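Side-chain contacts in putative succinylglutamate desuccinylase / aspartoacylase (Shewanella amazonensis, PDB 3FMC), which probably acts as a zinc-dependent hydrolase of the succinylglutamate desuccinylase/aspartoacylase family, cleaving ester or related acyl bonds: residues R91-P94 with N99-R102; A191-I196 with L265-V270; D315-L320 with E357-M362. One frame throughout, in Å; residues are numbered along the deposited sequence. Where two conformers were deposited one is given.

The three contacts follow one another along the chain, each closing before the next opens, and none touches another. Contact 1 lies in the loop between helices 77-80 and 111-118. Contact 2 joins the end of helix 251-267 to the loop before strand 198-202. Both fall within the catalytic domain of the family, on opposite sides of the chain's centre, with contact centres about 29 Å apart. Contact 3 joins strands 316-321 and 357-363, which belong to different sheets; its centre is about 25 Å from that of contact 1 and about 32 Å from that of contact 2. Together they illustrate three settings for side-chain contacts: an anion site beside a possible metal site, a surface stack and a buried interface between sheets.

Contact 1. Residues R91-P94 with N99-R102; sequences RFDP and NWNR. With SO4 (sulfate ion), chain K.
Arg91 O accepts a hydrogen bond from Trp100 N at 3.1 Å, beside a single beta bridge between Phe92 and Asn99 that joins two arms of a loop. The second arm begins with an Asx turn: Asn99 OD1 accepts from the backbone N of Asn101. Asn99 ND2 lies over a face of the Arg91 guanidinium, 3.6 Å from NH2, with amide and guanidinium planes 57° apart, and both groups grip one sulfate. Arg91, its chain extended from CG to NE, presents its edge to sulfate O3, with NH2 2.9 Å from that oxygen. Asn99 ND2, Asn101 ND2 and Arg102 NH1 converge on O1, while Arg102 NH2 holds O2. The ion probably came from the crystallisation liquor, but the site is consistent with a substrate carboxylate pocket, Asn101-Arg102 probably matching the Asn-Arg pair that binds one in related enzymes. Asn99 OD1 also bonds His43, which with Glu46 and His172 may form a zinc site, vacant here. At the other end, the Trp100 indole lays one face on the Phe92-Asp93 backbone, its CZ2 3.5 Å from Asp93 CA. A water completes the join, donating to Phe92 O at 2.7 Å and accepting from Trp100 NE1 at 3.0 Å.

Contact 2. Residues A191-I196 with L265-V270; sequences AQYFSI and LSHRGV
At the C-terminal end of helix 251-267, where the chain is turned off by a Schellman motif with Gly269 at positive phi, His267 stacks face to face on Tyr193 from the loop before strand 198-202. These two side chains make the whole contact between the segments. Their ring centroids are 3.6 Å apart and the planes only 8° from parallel, yet the side chains enter the stack at about a right angle to one another. The centroid separation hardly exceeds the 3.5 Å height of His267 CG above the phenol plane, a sign of little offset: CG sits above the middle of the phenol ring, and Tyr193 CZ above the middle of the imidazole. His267 CD2 and NE2 each lie 3.4 Å from Tyr193 CE2, and ND1 is 3.3 Å from Tyr193 CZ. The phenol oxygen also lies over the imidazole face, 3.3 Å from His267 CE1. His267 CB adds a CH-pi contact, 3.9 Å from the Tyr193 ring centroid. A chi1 of 160°, with CG roughly opposite the backbone N, lays the imidazole over the phenol.

Behind the stack, Gln192 CB lies toward the rim of the opposite phenol face, and the Tyr193 side chain also touches Pro277. The neighbouring Phe194 turns into the core instead, where it stacks with Tyr264 and meets Leu239 and Leu241. The loop is thus fastened to the helix end by an outer aromatic pair and an inner one. No other chain of the assembly touches the two segments. Chemically, the outer pair relies on dispersion between flat surfaces, and if the exposed imidazole became protonated, its charge would probably add a cation-pi component by facing the electron-rich phenol.

Contact 3. Residues D315-L320 with E357-M362; sequences DPLVNL and ELYKVM
One face of the Tyr359 ring carries the Leu317 side chain, and Val318 CG1 meets the ring at its edge, close to the ring plane. The three residues are buried where two sheets pack against each other: strand 316-321 belongs to a four-stranded antiparallel sheet, and strand 357-363 pairs with strands 290-294 and 341-346. Each strand is interrupted here by a classic beta bulge, Leu317 and Val318 both facing Leu335 in one sheet, Leu358 and Tyr359 both facing Phe293 in the other. The bulges oppose each other across the interface, with the CA atoms of Leu317 and Tyr359 9.0 Å apart, a gap bridged mainly by side chains.

Leu317 does most of the touching. Its CD1 hangs over the centre of the phenol, 3.8 Å from the centroid and 10° off the ring normal, a CH-pi contact. The branch carbon CG itself lies 3.6 Å from Tyr359 CE1, and CD2 reaches CD1 of the ring at 3.9 Å. With CG placed opposite the backbone N (chi1 -166°), the leucine fork lies on one face of the ring. The two side chains slide past each other in opposite directions. The ring of His346 also meets that of Tyr359, their planes at about 60°.

The tyrosine hydroxyl reaches over to hydrogen-bond Gly305 O, just past strand 299-303, a residue whose backbone is also paired with Leu317. A leucine in place of Tyr359 would probably leave that carbonyl without its hydroxyl partner and deprive Leu317 CD1 of the flat surface it rests on. Farther along, Val361 packs on Trp146 of a neighbouring subunit. At the ring's edge, Val318 CG1 stops 3.7 Å from Tyr359 CE1.

Contact 1. Residues R91-P94 with N99-R102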
loop_
_atom_site.group_PDB
_atom_site.type_symbol
_atom_site.label_atom_id
_atom_site.label_comp_id
_atom_site.label_asym_id
_atom_site.label_seq_id
_atom_site.Cartn_x
_atom_site.Cartn_y
_atom_site.Cartn_z
ATOM N N ARG C 91 -6.287 -3.596 -8.993
ATOM C CA ARG C 91 -6.771 -2.814 -10.131
ATOM C C ARG C 91 -5.712 -2.209 -11.035
ATOM O O ARG C 91 -5.930 -2.030 -12.248
ATOM C CB ARG C 91 -7.677 -1.694 -9.590
ATOM C CG ARG C 91 -8.446 -0.934 -10.658
ATOM C CD ARG C 91 -9.505 -0.050 -10.036
ATOM N NE ARG C 91 -10.156 0.724 -11.069
ATOM C CZ ARG C 91 -11.076 0.218 -11.894
ATOM N NH1 ARG C 91 -11.495 -1.048 -11.771
ATOM N NH2 ARG C 91 -11.591 1.000 -12.839
ATOM N N PHE C 92 -4.564 -1.880 -10.427
ATOM C CA PHE C 92 -3.500 -1.207 -11.116
ATOM C C PHE C 92 -2.122 -1.712 -10.688
ATOM O O PHE C 92 -1.976 -2.361 -9.643
ATOM C CB PHE C 92 -3.592 0.325 -10.929
ATOM C CG PHE C 92 -3.814 0.805 -9.511
ATOM C CD1 PHE C 92 -2.774 0.821 -8.567
ATOM C CD2 PHE C 92 -5.069 1.292 -9.126
ATOM C CE1 PHE C 92 -3.000 1.336 -7.263
ATOM C CE2 PHE C 92 -5.285 1.762 -7.838
ATOM C CZ PHE C 92 -4.250 1.778 -6.922
ATOM N N ASP C 93 -1.140 -1.419 -11.534
ATOM C CA ASP C 93 0.240 -1.723 -11.201
ATOM C C ASP C 93 0.546 -0.947 -9.888
ATOM O O ASP C 93 0.458 0.266 -9.854
ATOM C CB ASP C 93 1.154 -1.307 -12.374
ATOM C CG ASP C 93 2.578 -1.717 -12.173
ATOM O OD1 ASP C 93 2.952 -1.891 -11.010
ATOM O OD2 ASP C 93 3.306 -1.846 -13.194
ATOM N N PRO C 94 0.880 -1.657 -8.803
ATOM C CA PRO C 94 1.137 -0.985 -7.527
ATOM C C PRO C 94 2.373 -0.082 -7.567
ATOM O O PRO C 94 2.544 0.770 -6.702
ATOM C CB PRO C 94 1.328 -2.135 -6.522
ATOM C CG PRO C 94 1.403 -3.349 -7.288
ATOM C CD PRO C 94 1.011 -3.117 -8.706
ATOM N N ASN C 99 -3.719 1.371 -14.546
ATOM C CA ASN C 99 -4.820 0.398 -14.556
ATOM C C ASN C 99 -4.503 -0.726 -15.522
ATOM O O ASN C 99 -4.164 -0.489 -16.680
ATOM C CB ASN C 99 -6.091 1.199 -14.936
ATOM C CG ASN C 99 -7.387 0.352 -14.948
ATOM O OD1 ASN C 99 -7.362 -0.852 -15.104
ATOM N ND2 ASN C 99 -8.520 1.027 -14.800
ATOM N N TRP C 100 -4.598 -1.967 -15.068
ATOM C CA TRP C 100 -4.273 -3.111 -15.938
ATOM C C TRP C 100 -5.167 -3.139 -17.189
ATOM O O TRP C 100 -4.719 -3.634 -18.255
ATOM C CB TRP C 100 -4.467 -4.392 -15.225
ATOM C CG TRP C 100 -3.669 -4.592 -13.942
ATOM C CD1 TRP C 100 -4.183 -4.766 -12.709
ATOM C CD2 TRP C 100 -2.248 -4.667 -13.801
ATOM N NE1 TRP C 100 -3.188 -5.002 -11.792
ATOM C CE2 TRP C 100 -1.984 -4.940 -12.433
ATOM C CE3 TRP C 100 -1.176 -4.539 -14.683
ATOM C CZ2 TRP C 100 -0.686 -5.061 -11.926
ATOM C CZ3 TRP C 100 0.123 -4.649 -14.165
ATOM C CH2 TRP C 100 0.344 -4.919 -12.809
ATOM N N ASN C 101 -6.383 -2.585 -17.047
ATOM C CA ASN C 101 -7.352 -2.510 -18.158
ATOM C C ASN C 101 -7.272 -1.205 -18.936
ATOM O O ASN C 101 -8.236 -0.760 -19.597
ATOM C CB ASN C 101 -8.747 -2.798 -17.609
ATOM C CG ASN C 101 -9.778 -3.078 -18.701
ATOM O OD1 ASN C 101 -9.522 -3.814 -19.654
ATOM N ND2 ASN C 101 -10.974 -2.522 -18.515
ATOM N N ARG C 102 -6.118 -0.554 -18.843
ATOM C CA ARG C 102 -5.813 0.589 -19.689
ATOM C C ARG C 102 -4.535 0.286 -20.485
ATOM O O ARG C 102 -4.004 1.159 -21.142
ATOM C CB ARG C 102 -5.628 1.856 -18.877
ATOM C CG ARG C 102 -6.909 2.331 -18.261
ATOM C CD ARG C 102 -7.999 2.656 -19.279
ATOM N NE ARG C 102 -9.144 3.126 -18.504
ATOM C CZ ARG C 102 -10.064 2.331 -17.947
ATOM N NH1 ARG C 102 -10.101 1.031 -18.199
ATOM N NH2 ARG C 102 -11.008 2.874 -17.184
HETATM S S SO4 K . -12.538 -0.155 -15.733
HETATM O O1 SO4 K . -11.138 -0.467 -16.094
HETATM O O2 SO4 K . -12.664 1.286 -15.529
HETATM O O3 SO4 K . -13.049 -0.854 -14.513
HETATM O O4 SO4 K . -13.383 -0.611 -16.851
HETATM O O HOH W 1 -2.442 -4.844 -8.840
#

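Contact 2. Residues A191-I196 with L265-V270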
loop_
_atom_site.group_PDB
_atom_site.type_symbol
_atom_site.label_atom_id
_atom_site.label_comp_id
_atom_site.label_asym_id
_atom_site.label_seq_id
_atom_site.Cartn_x
_atom_site.Cartn_y
_atom_site.Cartn_z
ATOM N N ALA C 191 -27.630 -7.174 -25.702
ATOM C CA ALA C 191 -28.157 -6.989 -24.359
ATOM C C ALA C 191 -29.434 -7.772 -24.106
ATOM O O ALA C 191 -29.689 -8.166 -22.995
ATOM C CB ALA C 191 -28.360 -5.470 -24.063
ATOM N N GLN C 192 -30.201 -8.033 -25.160
ATOM C CA GLN C 192 -31.455 -8.787 -25.052
ATOM C C GLN C 192 -31.257 -10.249 -24.654
ATOM O O GLN C 192 -32.206 -10.862 -24.191
ATOM C CB GLN C 192 -32.253 -8.728 -26.370
ATOM C CG GLN C 192 -32.663 -7.338 -26.815
ATOM C CD GLN C 192 -33.619 -6.656 -25.846
ATOM O OE1 GLN C 192 -34.568 -7.259 -25.356
ATOM N NE2 GLN C 192 -33.371 -5.381 -25.577
ATOM N N TYR C 193 -30.032 -10.781 -24.770
ATOM C CA TYR C 193 -29.758 -12.214 -24.503
ATOM C C TYR C 193 -29.171 -12.500 -23.149
ATOM O O TYR C 193 -29.442 -13.555 -22.546
ATOM C CB TYR C 193 -28.911 -12.792 -25.650
ATOM C CG TYR C 193 -29.614 -12.613 -26.959
ATOM C CD1 TYR C 193 -30.663 -13.463 -27.348
ATOM C CD2 TYR C 193 -29.310 -11.563 -27.783
ATOM C CE1 TYR C 193 -31.356 -13.253 -28.525
ATOM C CE2 TYR C 193 -29.987 -11.356 -28.965
ATOM C CZ TYR C 193 -31.007 -12.205 -29.335
ATOM O OH TYR C 193 -31.649 -11.943 -30.538
ATOM N N PHE C 194 -28.357 -11.574 -22.634
ATOM C CA PHE C 194 -27.795 -11.737 -21.305
ATOM C C PHE C 194 -28.869 -11.438 -20.228
ATOM O O PHE C 194 -29.935 -10.915 -20.555
ATOM C CB PHE C 194 -26.562 -10.829 -21.119
ATOM C CG PHE C 194 -25.430 -11.143 -22.070
ATOM C CD1 PHE C 194 -24.485 -12.111 -21.756
ATOM C CD2 PHE C 194 -25.308 -10.480 -23.269
ATOM C CE1 PHE C 194 -23.454 -12.404 -22.641
ATOM C CE2 PHE C 194 -24.260 -10.758 -24.144
ATOM C CZ PHE C 194 -23.337 -11.708 -23.817
ATOM N N SER C 195 -28.574 -11.824 -18.991
ATOM C CA SER C 195 -29.429 -11.611 -17.814
ATOM C C SER C 195 -28.898 -10.402 -16.998
ATOM O O SER C 195 -28.596 -10.501 -15.794
ATOM C CB SER C 195 -29.427 -12.876 -16.965
ATOM O OG SER C 195 -29.928 -13.959 -17.747
ATOM N N ILE C 196 -28.821 -9.273 -17.699
ATOM C CA ILE C 196 -28.252 -8.050 -17.143
ATOM C C ILE C 196 -29.233 -6.884 -17.330
ATOM O O ILE C 196 -29.516 -6.466 -18.464
ATOM C CB ILE C 196 -26.884 -7.776 -17.793
ATOM C CG1 ILE C 196 -25.940 -8.979 -17.517
ATOM C CG2 ILE C 196 -26.284 -6.473 -17.195
ATOM C CD1 ILE C 196 -24.556 -8.956 -18.170
ATOM N N LEU C 265 -24.837 -17.398 -26.438
ATOM C CA LEU C 265 -24.134 -18.421 -27.240
ATOM C C LEU C 265 -25.127 -19.207 -28.132
ATOM O O LEU C 265 -24.808 -19.511 -29.273
ATOM C CB LEU C 265 -23.365 -19.346 -26.299
ATOM C CG LEU C 265 -22.234 -18.704 -25.475
ATOM C CD1 LEU C 265 -21.422 -19.760 -24.723
ATOM C CD2 LEU C 265 -21.374 -17.833 -26.354
ATOM N N SER C 266 -26.302 -19.542 -27.602
ATOM C CA SER C 266 -27.357 -20.200 -28.420
ATOM C C SER C 266 -27.778 -19.256 -29.562
ATOM O O SER C 266 -27.809 -19.623 -30.739
ATOM C CB SER C 266 -28.539 -20.592 -27.523
ATOM O OG SER C 266 -29.609 -21.093 -28.286
ATOM N N HIS C 267 -28.092 -18.011 -29.206
ATOM C CA HIS C 267 -28.387 -16.977 -30.200
ATOM C C HIS C 267 -27.370 -16.876 -31.339
ATOM O O HIS C 267 -27.738 -16.747 -32.511
ATOM C CB HIS C 267 -28.635 -15.626 -29.488
ATOM C CG HIS C 267 -28.474 -14.426 -30.368
ATOM N ND1 HIS C 267 -29.311 -14.149 -31.427
ATOM C CD2 HIS C 267 -27.610 -13.386 -30.289
ATOM C CE1 HIS C 267 -28.925 -13.023 -32.000
ATOM N NE2 HIS C 267 -27.897 -12.533 -31.319
ATOM N N ARG C 268 -26.070 -16.921 -31.016
ATOM C CA ARG C 268 -25.012 -16.823 -32.015
ATOM C C ARG C 268 -24.616 -18.142 -32.666
ATOM O O ARG C 268 -23.732 -18.174 -33.510
ATOM C CB ARG C 268 -23.768 -16.189 -31.378
ATOM C CG ARG C 268 -23.982 -14.754 -30.854
ATOM C CD ARG C 268 -24.298 -13.832 -31.970
ATOM N NE ARG C 268 -23.345 -13.990 -33.062
ATOM C CZ ARG C 268 -22.188 -13.338 -33.142
ATOM N NH1 ARG C 268 -21.839 -12.452 -32.218
ATOM N NH2 ARG C 268 -21.403 -13.541 -34.173
ATOM N N GLY C 269 -25.275 -19.217 -32.290
ATOM C CA GLY C 269 -25.006 -20.517 -32.878
ATOM C C GLY C 269 -23.708 -21.156 -32.503
ATOM O O GLY C 269 -23.174 -21.972 -33.262
ATOM N N VAL C 270 -23.220 -20.814 -31.313
ATOM C CA VAL C 270 -21.998 -21.398 -30.760
ATOM C C VAL C 270 -22.324 -22.756 -30.174
ATOM O O VAL C 270 -21.502 -23.655 -30.247
ATOM C CB VAL C 270 -21.394 -20.471 -29.668
ATOM C CG1 VAL C 270 -20.227 -21.228 -28.922
ATOM C CG2 VAL C 270 -20.957 -19.143 -30.292
#

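Contact 3. Residues D315-L320 with E357-M362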
loop_
_atom_site.group_PDB
_atom_site.type_symbol
_atom_site.label_atom_id
_atom_site.label_comp_id
_atom_site.label_asym_id
_atom_site.label_seq_id
_atom_site.Cartn_x
_atom_site.Cartn_y
_atom_site.Cartn_z
ATOM N N ASP C 315 -34.369 12.322 -4.207
ATOM C CA ASP C 315 -34.088 11.227 -3.303
ATOM C C ASP C 315 -32.683 11.357 -2.699
ATOM O O ASP C 315 -31.739 11.777 -3.368
ATOM C CB ASP C 315 -34.178 9.861 -4.020
ATOM C CG ASP C 315 -35.587 9.518 -4.498
ATOM O OD1 ASP C 315 -36.562 10.029 -3.899
ATOM O OD2 ASP C 315 -35.700 8.698 -5.451
ATOM N N PRO C 316 -32.559 11.010 -1.421
ATOM C CA PRO C 316 -31.314 10.884 -0.668
ATOM C C PRO C 316 -30.394 9.798 -1.218
ATOM O O PRO C 316 -30.788 8.642 -1.355
ATOM C CB PRO C 316 -31.787 10.490 0.728
ATOM C CG PRO C 316 -33.140 10.945 0.797
ATOM C CD PRO C 316 -33.703 10.682 -0.561
ATOM N N LEU C 317 -29.163 10.187 -1.501
ATOM C CA LEU C 317 -28.160 9.287 -1.999
ATOM C C LEU C 317 -27.356 8.699 -0.823
ATOM O O LEU C 317 -27.149 7.483 -0.765
ATOM C CB LEU C 317 -27.277 10.038 -2.972
ATOM C CG LEU C 317 -26.374 9.250 -3.859
ATOM C CD1 LEU C 317 -27.210 8.345 -4.772
ATOM C CD2 LEU C 317 -25.482 10.244 -4.651
ATOM N N VAL C 318 -26.891 9.562 0.092
ATOM C CA VAL C 318 -26.171 9.136 1.283
ATOM C C VAL C 318 -26.425 10.102 2.444
ATOM O O VAL C 318 -26.800 11.265 2.247
ATOM C CB VAL C 318 -24.581 9.078 1.119
ATOM C CG1 VAL C 318 -24.120 8.382 -0.189
ATOM C CG2 VAL C 318 -23.918 10.470 1.240
ATOM N N ASN C 319 -26.217 9.586 3.642
ATOM C CA ASN C 319 -26.085 10.422 4.820
ATOM C C ASN C 319 -24.580 10.608 4.996
ATOM O O ASN C 319 -23.819 9.652 4.882
ATOM C CB ASN C 319 -26.672 9.798 6.033
ATOM C CG ASN C 319 -28.180 9.862 6.022
ATOM O OD1 ASN C 319 -28.748 10.852 5.573
ATOM N ND2 ASN C 319 -28.822 8.800 6.451
ATOM N N LEU C 320 -24.187 11.843 5.251
ATOM C CA LEU C 320 -22.796 12.233 5.474
ATOM C C LEU C 320 -22.693 12.657 6.958
ATOM O O LEU C 320 -23.254 13.666 7.375
ATOM C CB LEU C 320 -22.384 13.336 4.509
ATOM C CG LEU C 320 -20.901 13.723 4.527
ATOM C CD1 LEU C 320 -20.054 12.568 3.986
ATOM C CD2 LEU C 320 -20.647 15.032 3.774
ATOM N N GLU C 357 -14.817 9.302 -5.354
ATOM C CA GLU C 357 -15.960 8.962 -6.208
ATOM C C GLU C 357 -16.945 8.125 -5.396
ATOM O O GLU C 357 -16.665 6.986 -5.019
ATOM C CB GLU C 357 -15.508 8.229 -7.440
ATOM C CG GLU C 357 -16.641 7.904 -8.446
ATOM C CD GLU C 357 -16.193 6.895 -9.485
ATOM O OE1 GLU C 357 -15.409 7.222 -10.410
ATOM O OE2 GLU C 357 -16.646 5.757 -9.371
ATOM N N LEU C 358 -18.099 8.705 -5.128
ATOM C CA LEU C 358 -19.131 8.044 -4.322
ATOM C C LEU C 358 -19.985 7.062 -5.123
ATOM O O LEU C 358 -20.185 5.943 -4.675
ATOM C CB LEU C 358 -20.039 9.057 -3.608
ATOM C CG LEU C 358 -19.549 9.676 -2.314
ATOM C CD1 LEU C 358 -20.485 10.852 -1.940
ATOM C CD2 LEU C 358 -19.471 8.619 -1.176
ATOM N N TYR C 359 -20.480 7.472 -6.276
ATOM C CA TYR C 359 -21.300 6.615 -7.119
ATOM C C TYR C 359 -21.047 6.853 -8.581
ATOM O O TYR C 359 -20.534 7.894 -8.944
ATOM C CB TYR C 359 -22.806 6.951 -6.921
ATOM C CG TYR C 359 -23.551 6.376 -5.708
ATOM C CD1 TYR C 359 -23.451 6.959 -4.453
ATOM C CD2 TYR C 359 -24.435 5.307 -5.848
ATOM C CE1 TYR C 359 -24.130 6.480 -3.359
ATOM C CE2 TYR C 359 -25.154 4.837 -4.781
ATOM C CZ TYR C 359 -25.015 5.421 -3.533
ATOM O OH TYR C 359 -25.704 4.951 -2.446
ATOM N N LYS C 360 -21.350 5.838 -9.397
ATOM C CA LYS C 360 -21.541 6.004 -10.840
ATOM C C LYS C 360 -23.053 5.756 -11.094
ATOM O O LYS C 360 -23.647 4.799 -10.564
ATOM C CB LYS C 360 -20.647 5.135 -11.680
ATOM C CG LYS C 360 -19.180 5.563 -11.615
ATOM C CD LYS C 360 -18.404 4.727 -12.609
ATOM C CE LYS C 360 -16.992 4.973 -12.533
ATOM N NZ LYS C 360 -16.407 4.253 -13.695
ATOM N N VAL C 361 -23.642 6.666 -11.863
ATOM C CA VAL C 361 -25.070 6.715 -12.101
ATOM C C VAL C 361 -25.425 6.812 -13.572
ATOM O O VAL C 361 -24.918 7.674 -14.281
ATOM C CB VAL C 361 -25.660 7.970 -11.364
ATOM C CG1 VAL C 361 -27.189 8.052 -11.542
ATOM C CG2 VAL C 361 -25.272 7.933 -9.899
HETATM N N MSE C 362 -26.275 5.893 -14.074
HETATM C CA MSE C 362 -26.762 6.029 -15.445
HETATM C C MSE C 362 -27.902 7.032 -15.425
HETATM O O MSE C 362 -28.790 6.949 -14.561
HETATM C CB MSE C 362 -27.307 4.692 -15.989
HETATM C CG MSE C 362 -26.246 3.679 -16.097
HETATM SE SE MSE C 362 -26.929 2.055 -16.983
HETATM C CE MSE C 362 -25.352 0.939 -16.826
#